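Local coordinates for foldase protein PrsA (Streptococcus pneumoniae, PDB 5TVL), which acts as a foldase for secreted proteins outside the cell membrane and probably catalyses cis-trans isomerisation of peptidyl-prolyl bonds, at the interface of chains A and B. Numbering follows the deposited sequence. Chains: chain A/B, Foldase protein PrsA.

The interface of chains A and B. Residues chain A 256-259, 261; chain B 4-8.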
loop_
_atom_site.group_PDB
_atom_site.type_symbol
_atom_site.label_atom_id
_atom_site.label_comp_id
_atom_site.label_asym_id
_atom_site.label_seq_id
_atom_site.Cartn_x
_atom_site.Cartn_y
_atom_site.Cartn_z
ATOM N N ALA A 256 -19.390 17.697 14.503
ATOM C CA ALA A 256 -20.855 17.609 14.438
ATOM C C ALA A 256 -21.539 17.565 15.813
ATOM O O ALA A 256 -22.747 17.798 15.894
ATOM C CB ALA A 256 -21.271 16.397 13.615
ATOM N N ASN A 257 -20.780 17.255 16.871
ATOM C CA ASN A 257 -21.304 17.122 18.236
ATOM C C ASN A 257 -22.442 16.101 18.263
ATOM O O ASN A 257 -23.618 16.444 18.425
ATOM C CB ASN A 257 -21.733 18.478 18.819
ATOM C CG ASN A 257 -22.068 18.398 20.304
ATOM O OD1 ASN A 257 -21.289 17.868 21.098
ATOM N ND2 ASN A 257 -23.232 18.919 20.687
ATOM N N ILE A 258 -22.060 14.842 18.080
ATOM C CA ILE A 258 -23.001 13.737 17.940
ATOM C C ILE A 258 -23.339 13.167 19.318
ATOM O O ILE A 258 -22.437 12.818 20.081
ATOM C CB ILE A 258 -22.422 12.629 17.027
ATOM C CG1 ILE A 258 -22.146 13.191 15.628
ATOM C CG2 ILE A 258 -23.383 11.447 16.933
ATOM C CD1 ILE A 258 -21.197 12.351 14.809
ATOM N N LYS A 259 -24.634 13.095 19.632
ATOM C CA LYS A 259 -25.118 12.440 20.851
ATOM C C LYS A 259 -25.750 11.101 20.483
ATOM O O LYS A 259 -26.794 11.063 19.828
ATOM C CB LYS A 259 -26.134 13.324 21.583
ATOM C CG LYS A 259 -25.536 14.603 22.145
ATOM C CD LYS A 259 -26.543 15.396 22.963
ATOM C CE LYS A 259 -25.926 16.684 23.488
ATOM N NZ LYS A 259 -26.850 17.435 24.380
ATOM N N LYS A 261 -27.941 8.310 21.270
ATOM C CA LYS A 261 -29.080 8.159 22.181
ATOM C C LYS A 261 -29.163 6.739 22.743
ATOM O O LYS A 261 -29.247 6.555 23.960
ATOM C CB LYS A 261 -30.399 8.507 21.476
ATOM C CG LYS A 261 -30.495 9.932 20.936
ATOM C CD LYS A 261 -30.737 10.954 22.036
ATOM C CE LYS A 261 -31.042 12.324 21.446
ATOM N NZ LYS A 261 -31.166 13.380 22.488
ATOM N N LEU B 4 -32.156 7.743 17.208
ATOM C CA LEU B 4 -30.953 6.981 17.553
ATOM C C LEU B 4 -29.738 7.886 17.686
ATOM O O LEU B 4 -28.983 7.770 18.652
ATOM C CB LEU B 4 -30.666 5.912 16.493
ATOM C CG LEU B 4 -31.769 4.900 16.161
ATOM C CD1 LEU B 4 -31.203 3.774 15.309
ATOM C CD2 LEU B 4 -32.425 4.341 17.416
ATOM N N ILE B 5 -29.548 8.765 16.700
ATOM C CA ILE B 5 -28.411 9.688 16.645
ATOM C C ILE B 5 -28.919 11.109 16.393
ATOM O O ILE B 5 -29.809 11.314 15.564
ATOM C CB ILE B 5 -27.424 9.310 15.511
ATOM C CG1 ILE B 5 -26.931 7.860 15.655
ATOM C CG2 ILE B 5 -26.241 10.270 15.470
ATOM C CD1 ILE B 5 -26.068 7.584 16.872
ATOM N N SER B 6 -28.351 12.077 17.107
ATOM C CA SER B 6 -28.635 13.494 16.868
ATOM C C SER B 6 -27.327 14.254 16.657
ATOM O O SER B 6 -26.275 13.857 17.164
ATOM C CB SER B 6 -29.451 14.103 18.021
ATOM O OG SER B 6 -28.688 14.220 19.209
ATOM N N MET B 7 -27.413 15.336 15.888
ATOM C CA MET B 7 -26.271 16.198 15.584
ATOM C C MET B 7 -26.786 17.615 15.302
ATOM O O MET B 7 -27.963 17.897 15.544
ATOM C CB MET B 7 -25.498 15.619 14.397
ATOM C CG MET B 7 -26.242 15.675 13.072
ATOM S SD MET B 7 -25.687 14.413 11.913
ATOM C CE MET B 7 -26.566 12.986 12.543
ATOM N N LYS B 8 -25.921 18.503 14.811
ATOM C CA LYS B 8 -26.331 19.874 14.484
ATOM C C LYS B 8 -27.318 19.917 13.309
ATOM O O LYS B 8 -26.951 19.633 12.167
ATOM C CB LYS B 8 -25.111 20.754 14.182
ATOM C CG LYS B 8 -24.242 21.027 15.397
ATOM C CD LYS B 8 -23.137 22.024 15.089
ATOM C CE LYS B 8 -22.301 22.318 16.324
ATOM N NZ LYS B 8 -21.319 23.412 16.089
#
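The peptide groups of A:Lys259 and B:Ser6 meet along the strand edges as an antiparallel beta bridge, with the side chains of both residues on one face of the pairing and those of A:Ile258 and B:Ile5 on the other. In this parvulin-type (PpiC) rotamase of the PrsA family, the bridge joins the short strand A 259-260 to the N-terminal strand B 5-7, making a small intermolecular sheet. Two-fold symmetry repeats the patch with the chains exchanged, consistent with a dimeric arrangement, although the structure alone does not show that the dimer forms in the cell. A:Lys259 N donates to B:Ser6 O over 3.1 Å, and B:Ser6 N returns a longer bond of 3.3 Å to A:Lys259 O, so the one residue pair is gripped through both its N-H and C=O groups. Further along, A:Lys261 N donates to B:Leu4 O at 2.9 Å; in this bond the donor nitrogen lies 23° off the plane of the B:Leu4 carbonyl. At the opposite end, B:Lys8 N makes a weak bond to A:Ala256 O, and the first methylene groups of the B:Lys8 side chain pass that same carbonyl oxygen.

On the apolar face, the two isoleucines meet through their gamma-methyl branches, CG2 of A:Ile258 lying 3.4 Å from CG2 of B:Ile5, and the side chains cross obliquely. On the polar face, the B:Ser6 hydroxyl lies between its own backbone N and carbonyl carbon (chi1 70°), which brings OG to 3.6 Å from A:Lys259 CB. A:Lys261 starts over the B:Leu4 carbonyl and bends at chi2 (-76°), carrying CE to 3.8 Å from B:Ser6 OG. The A:Lys259 chain instead runs extended away from the strands.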